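Local structure of SsfS6 (4FZR) at residues 337-349 / 365-378. The protein is a GT-B-type protein related to the erythromycin biosynthesis CIII-like family, built from two domains that each carry a parallel beta sheet. Sequence-based numbering, arbitrary orientation.
Sequences RLLHAAGAGVEVP and IRDDSSYVGNARRL
The Tyr371 ring overlaps the turn at Gly343 and Ala344, the start of strand 345-347 and the side chain of Val346. Tyr371 CD1 lies 3.2 Å from Gly343 O, which approaches the ring obliquely, while Gly345 N sits at the ring edge, near its plane. Val346 CG2 reaches Tyr371 CE1 at 3.9 Å, and Ile365 CD1 meets the same methyl. Both ring faces are occupied: Ile365 CG1 lies against one, offset toward the rim, and a water stands over the centre of the other. Tyr371 CG is anti to its carbonyl carbon (chi1 -74°), and this rotation carries the ring toward Val346. Gly343 O collects several contacts. Asn374 ND2 donates a weak hydrogen bond to Gly343 O (3.4 Å), bent to 131° at the hydrogen; Tyr371 CA makes a straighter C-H...O contact (167°); and the ring-covering water donates to both Gly343 O and Ser370 OG. Gly343 closes helix 333-341 in a Schellman motif, with positive phi and two bonds back into the last turn. The chain then enters strand 345-347, the last strand of the six-stranded parallel sheet in the C-terminal half of the GT-B architecture, where Val346 makes backbone hydrogen bonds with Gln323 and Ser325. Helix 370-382 thus packs on the helix-to-strand connection. Further along it, Leu378 CD1 touches Ala344 CB at 3.6 Å and Ala342 CB at 4.1 Å. The Asn374 amide is steadied from its own helix: Arg377 donates side-on to OD1 through NE and, at 2.7 Å, through NH2. The bend at chi3 in Arg377 folds its guanidinium back to this oxygen, with Ala342 O near the guanidinium plane at its edge.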
loop_
_atom_site.group_PDB
_atom_site.type_symbol
_atom_site.label_atom_id
_atom_site.label_comp_id
_atom_site.label_asym_id
_atom_site.label_seq_id
_atom_site.Cartn_x
_atom_site.Cartn_y
_atom_site.Cartn_z
ATOM N N ARG A 337 -15.301 -26.670 4.113
ATOM C CA ARG A 337 -15.999 -27.511 5.077
ATOM C C ARG A 337 -16.320 -26.696 6.323
ATOM O O ARG A 337 -17.470 -26.635 6.760
ATOM C CB ARG A 337 -15.151 -28.731 5.445
ATOM C CG ARG A 337 -14.959 -29.713 4.303
ATOM C CD ARG A 337 -14.094 -30.894 4.711
ATOM N NE ARG A 337 -13.358 -31.445 3.575
ATOM C CZ ARG A 337 -12.858 -32.677 3.523
ATOM N NH1 ARG A 337 -13.016 -33.514 4.541
ATOM N NH2 ARG A 337 -12.205 -33.079 2.443
ATOM N N LEU A 338 -15.291 -26.071 6.888
ATOM C CA LEU A 338 -15.456 -25.190 8.036
ATOM C C LEU A 338 -16.572 -24.189 7.775
ATOM O O LEU A 338 -17.408 -23.933 8.642
ATOM C CB LEU A 338 -14.155 -24.436 8.313
ATOM C CG LEU A 338 -13.219 -25.010 9.377
ATOM C CD1 LEU A 338 -12.975 -26.499 9.167
ATOM C CD2 LEU A 338 -11.907 -24.232 9.373
ATOM N N LEU A 339 -16.575 -23.632 6.569
ATOM C CA LEU A 339 -17.547 -22.618 6.184
ATOM C C LEU A 339 -18.965 -23.180 6.162
ATOM O O LEU A 339 -19.901 -22.548 6.655
ATOM C CB LEU A 339 -17.188 -22.046 4.810
ATOM C CG LEU A 339 -18.048 -20.887 4.303
ATOM C CD1 LEU A 339 -18.083 -19.749 5.316
ATOM C CD2 LEU A 339 -17.526 -20.401 2.960
ATOM N N HIS A 340 -19.115 -24.370 5.591
ATOM C CA HIS A 340 -20.419 -25.008 5.469
ATOM C C HIS A 340 -21.019 -25.330 6.835
ATOM O O HIS A 340 -22.211 -25.115 7.070
ATOM C CB HIS A 340 -20.299 -26.294 4.655
ATOM C CG HIS A 340 -21.618 -26.913 4.316
ATOM N ND1 HIS A 340 -22.497 -26.336 3.424
ATOM C CD2 HIS A 340 -22.217 -28.046 4.754
ATOM C CE1 HIS A 340 -23.576 -27.091 3.321
ATOM N NE2 HIS A 340 -23.431 -28.135 4.117
ATOM N N ALA A 341 -20.182 -25.848 7.729
ATOM C CA ALA A 341 -20.616 -26.241 9.067
ATOM C C ALA A 341 -21.062 -25.037 9.895
ATOM O O ALA A 341 -21.953 -25.151 10.738
ATOM C CB ALA A 341 -19.493 -26.993 9.787
ATOM N N ALA A 342 -20.446 -23.885 9.647
ATOM C CA ALA A 342 -20.755 -22.666 10.388
ATOM C C ALA A 342 -22.053 -22.017 9.906
ATOM O O ALA A 342 -22.547 -21.070 10.518
ATOM C CB ALA A 342 -19.596 -21.682 10.279
ATOM N N GLY A 343 -22.598 -22.524 8.805
ATOM C CA GLY A 343 -23.858 -22.029 8.276
ATOM C C GLY A 343 -23.733 -20.680 7.595
ATOM O O GLY A 343 -24.735 -20.008 7.349
ATOM N N ALA A 344 -22.504 -20.284 7.277
ATOM C CA ALA A 344 -22.263 -18.979 6.670
ATOM C C ALA A 344 -22.305 -19.049 5.147
ATOM O O ALA A 344 -22.301 -18.023 4.473
ATOM C CB ALA A 344 -20.931 -18.414 7.141
ATOM N N GLY A 345 -22.350 -20.260 4.604
ATOM C CA GLY A 345 -22.408 -20.431 3.165
ATOM C C GLY A 345 -22.599 -21.883 2.784
ATOM O O GLY A 345 -22.657 -22.756 3.652
ATOM N N VAL A 346 -22.695 -22.148 1.486
ATOM C CA VAL A 346 -22.857 -23.518 1.018
ATOM C C VAL A 346 -21.658 -23.976 0.191
ATOM O O VAL A 346 -21.224 -23.290 -0.733
ATOM C CB VAL A 346 -24.146 -23.699 0.194
ATOM C CG1 VAL A 346 -24.224 -25.120 -0.351
ATOM C CG2 VAL A 346 -25.367 -23.394 1.048
ATOM N N GLU A 347 -21.129 -25.144 0.541
ATOM C CA GLU A 347 -20.077 -25.777 -0.236
ATOM C C GLU A 347 -20.709 -26.690 -1.274
ATOM O O GLU A 347 -21.399 -27.650 -0.923
ATOM C CB GLU A 347 -19.167 -26.598 0.677
ATOM C CG GLU A 347 -18.042 -27.330 -0.051
ATOM C CD GLU A 347 -17.530 -28.532 0.722
ATOM O OE1 GLU A 347 -16.359 -28.914 0.521
ATOM O OE2 GLU A 347 -18.302 -29.101 1.522
ATOM N N VAL A 348 -20.481 -26.392 -2.549
ATOM C CA VAL A 348 -20.933 -27.277 -3.618
ATOM C C VAL A 348 -19.719 -28.026 -4.183
ATOM O O VAL A 348 -18.894 -27.445 -4.888
ATOM C CB VAL A 348 -21.728 -26.510 -4.714
ATOM C CG1 VAL A 348 -22.899 -25.767 -4.083
ATOM C CG2 VAL A 348 -20.853 -25.533 -5.476
ATOM N N PRO A 349 -19.597 -29.323 -3.844
ATOM C CA PRO A 349 -18.422 -30.138 -4.184
ATOM C C PRO A 349 -17.985 -29.987 -5.640
ATOM O O PRO A 349 -18.419 -30.762 -6.492
ATOM C CB PRO A 349 -18.896 -31.567 -3.903
ATOM C CG PRO A 349 -19.934 -31.413 -2.849
ATOM C CD PRO A 349 -20.623 -30.111 -3.135
ATOM N N ILE A 365 -29.962 -19.856 -0.036
ATOM C CA ILE A 365 -29.453 -18.720 0.727
ATOM C C ILE A 365 -30.358 -17.508 0.555
ATOM O O ILE A 365 -30.568 -16.735 1.489
ATOM C CB ILE A 365 -28.032 -18.348 0.270
ATOM C CG1 ILE A 365 -27.037 -19.385 0.786
ATOM C CG2 ILE A 365 -27.646 -16.957 0.769
ATOM C CD1 ILE A 365 -25.796 -19.495 -0.042
ATOM N N ARG A 366 -30.889 -17.355 -0.653
ATOM C CA ARG A 366 -31.767 -16.238 -0.985
ATOM C C ARG A 366 -33.048 -16.262 -0.151
ATOM O O ARG A 366 -33.697 -15.232 0.030
ATOM C CB ARG A 366 -32.120 -16.286 -2.474
ATOM C CG ARG A 366 -32.944 -15.112 -3.002
ATOM C CD ARG A 366 -33.746 -15.546 -4.224
ATOM N NE ARG A 366 -34.702 -16.600 -3.878
ATOM C CZ ARG A 366 -35.150 -17.533 -4.716
ATOM N NH1 ARG A 366 -34.738 -17.571 -5.978
ATOM N NH2 ARG A 366 -36.012 -18.445 -4.287
ATOM N N ASP A 367 -33.413 -17.437 0.356
ATOM C CA ASP A 367 -34.659 -17.590 1.101
ATOM C C ASP A 367 -34.419 -17.800 2.596
ATOM O O ASP A 367 -35.224 -17.376 3.424
ATOM C CB ASP A 367 -35.481 -18.754 0.534
ATOM C CG ASP A 367 -35.995 -18.477 -0.869
ATOM O OD1 ASP A 367 -36.235 -17.295 -1.195
ATOM O OD2 ASP A 367 -36.162 -19.442 -1.645
ATOM N N ASP A 368 -33.312 -18.454 2.934
ATOM C CA ASP A 368 -32.996 -18.749 4.327
ATOM C C ASP A 368 -32.093 -17.659 4.912
ATOM O O ASP A 368 -30.935 -17.513 4.517
ATOM C CB ASP A 368 -32.331 -20.123 4.435
ATOM C CG ASP A 368 -32.178 -20.589 5.871
ATOM O OD1 ASP A 368 -32.263 -19.745 6.787
ATOM O OD2 ASP A 368 -31.971 -21.803 6.082
ATOM N N SER A 369 -32.632 -16.900 5.861
ATOM C CA SER A 369 -31.928 -15.755 6.435
ATOM C C SER A 369 -30.873 -16.165 7.465
ATOM O O SER A 369 -30.154 -15.315 7.992
ATOM C CB SER A 369 -32.931 -14.795 7.079
ATOM O OG SER A 369 -33.625 -15.425 8.141
ATOM N N SER A 370 -30.782 -17.462 7.746
ATOM C CA SER A 370 -29.826 -17.964 8.728
ATOM C C SER A 370 -28.402 -17.912 8.181
ATOM O O SER A 370 -27.436 -18.101 8.925
ATOM C CB SER A 370 -30.172 -19.401 9.135
ATOM O OG SER A 370 -29.931 -20.311 8.075
ATOM N N TYR A 371 -28.279 -17.656 6.882
ATOM C CA TYR A 371 -26.974 -17.606 6.233
ATOM C C TYR A 371 -26.326 -16.234 6.367
ATOM O O TYR A 371 -25.155 -16.133 6.729
ATOM C CB TYR A 371 -27.093 -18.009 4.764
ATOM C CG TYR A 371 -27.302 -19.491 4.570
ATOM C CD1 TYR A 371 -26.223 -20.366 4.543
ATOM C CD2 TYR A 371 -28.577 -20.018 4.421
ATOM C CE1 TYR A 371 -26.410 -21.725 4.368
ATOM C CE2 TYR A 371 -28.775 -21.373 4.245
ATOM C CZ TYR A 371 -27.688 -22.224 4.221
ATOM O OH TYR A 371 -27.879 -23.575 4.045
ATOM N N VAL A 372 -27.081 -15.180 6.077
ATOM C CA VAL A 372 -26.593 -13.831 6.322
ATOM C C VAL A 372 -26.280 -13.690 7.804
ATOM O O VAL A 372 -25.227 -13.182 8.183
ATOM C CB VAL A 372 -27.629 -12.767 5.941
ATOM C CG1 VAL A 372 -27.065 -11.383 6.207
ATOM C CG2 VAL A 372 -28.024 -12.906 4.481
ATOM N N GLY A 373 -27.205 -14.153 8.638
ATOM C CA GLY A 373 -27.045 -14.085 10.078
ATOM C C GLY A 373 -25.730 -14.675 10.555
ATOM O O GLY A 373 -24.998 -14.049 11.321
ATOM N N ASN A 374 -25.434 -15.891 10.108
ATOM C CA ASN A 374 -24.173 -16.545 10.440
ATOM C C ASN A 374 -22.953 -15.816 9.875
ATOM O O ASN A 374 -21.935 -15.675 10.553
ATOM C CB ASN A 374 -24.190 -17.992 9.947
ATOM C CG ASN A 374 -24.735 -18.946 10.984
ATOM O OD1 ASN A 374 -24.296 -18.942 12.135
ATOM N ND2 ASN A 374 -25.706 -19.763 10.589
ATOM N N ALA A 375 -23.061 -15.362 8.630
ATOM C CA ALA A 375 -21.977 -14.628 7.982
ATOM C C ALA A 375 -21.646 -13.366 8.769
ATOM O O ALA A 375 -20.478 -13.058 9.006
ATOM C CB ALA A 375 -22.359 -14.273 6.553
ATOM N N ARG A 376 -22.686 -12.641 9.171
ATOM C CA ARG A 376 -22.517 -11.406 9.928
ATOM C C ARG A 376 -22.002 -11.687 11.334
ATOM O O ARG A 376 -21.238 -10.897 11.888
ATOM C CB ARG A 376 -23.837 -10.639 10.005
ATOM C CG ARG A 376 -24.338 -10.125 8.669
ATOM C CD ARG A 376 -25.604 -9.307 8.847
ATOM N NE ARG A 376 -26.046 -8.693 7.599
ATOM C CZ ARG A 376 -27.155 -7.973 7.475
ATOM N NH1 ARG A 376 -27.943 -7.772 8.524
ATOM N NH2 ARG A 376 -27.479 -7.450 6.300
ATOM N N ARG A 377 -22.424 -12.808 11.913
ATOM C CA ARG A 377 -21.932 -13.213 13.227
ATOM C C ARG A 377 -20.423 -13.424 13.182
ATOM O O ARG A 377 -19.697 -12.973 14.069
ATOM C CB ARG A 377 -22.621 -14.495 13.705
ATOM C CG ARG A 377 -22.004 -15.082 14.972
ATOM C CD ARG A 377 -22.712 -16.348 15.438
ATOM N NE ARG A 377 -22.710 -17.392 14.417
ATOM C CZ ARG A 377 -21.657 -18.145 14.109
ATOM N NH1 ARG A 377 -20.496 -17.981 14.731
ATOM N NH2 ARG A 377 -21.760 -19.070 13.166
ATOM N N LEU A 378 -19.961 -14.110 12.141
ATOM C CA LEU A 378 -18.543 -14.410 11.972
ATOM C C LEU A 378 -17.739 -13.149 11.676
ATOM O O LEU A 378 -16.647 -12.959 12.216
ATOM C CB LEU A 378 -18.351 -15.426 10.846
ATOM C CG LEU A 378 -18.798 -16.848 11.178
ATOM C CD1 LEU A 378 -18.797 -17.712 9.933
ATOM C CD2 LEU A 378 -17.899 -17.450 12.248
HETATM O O HOH W 1 -27.245 -21.829 8.193
#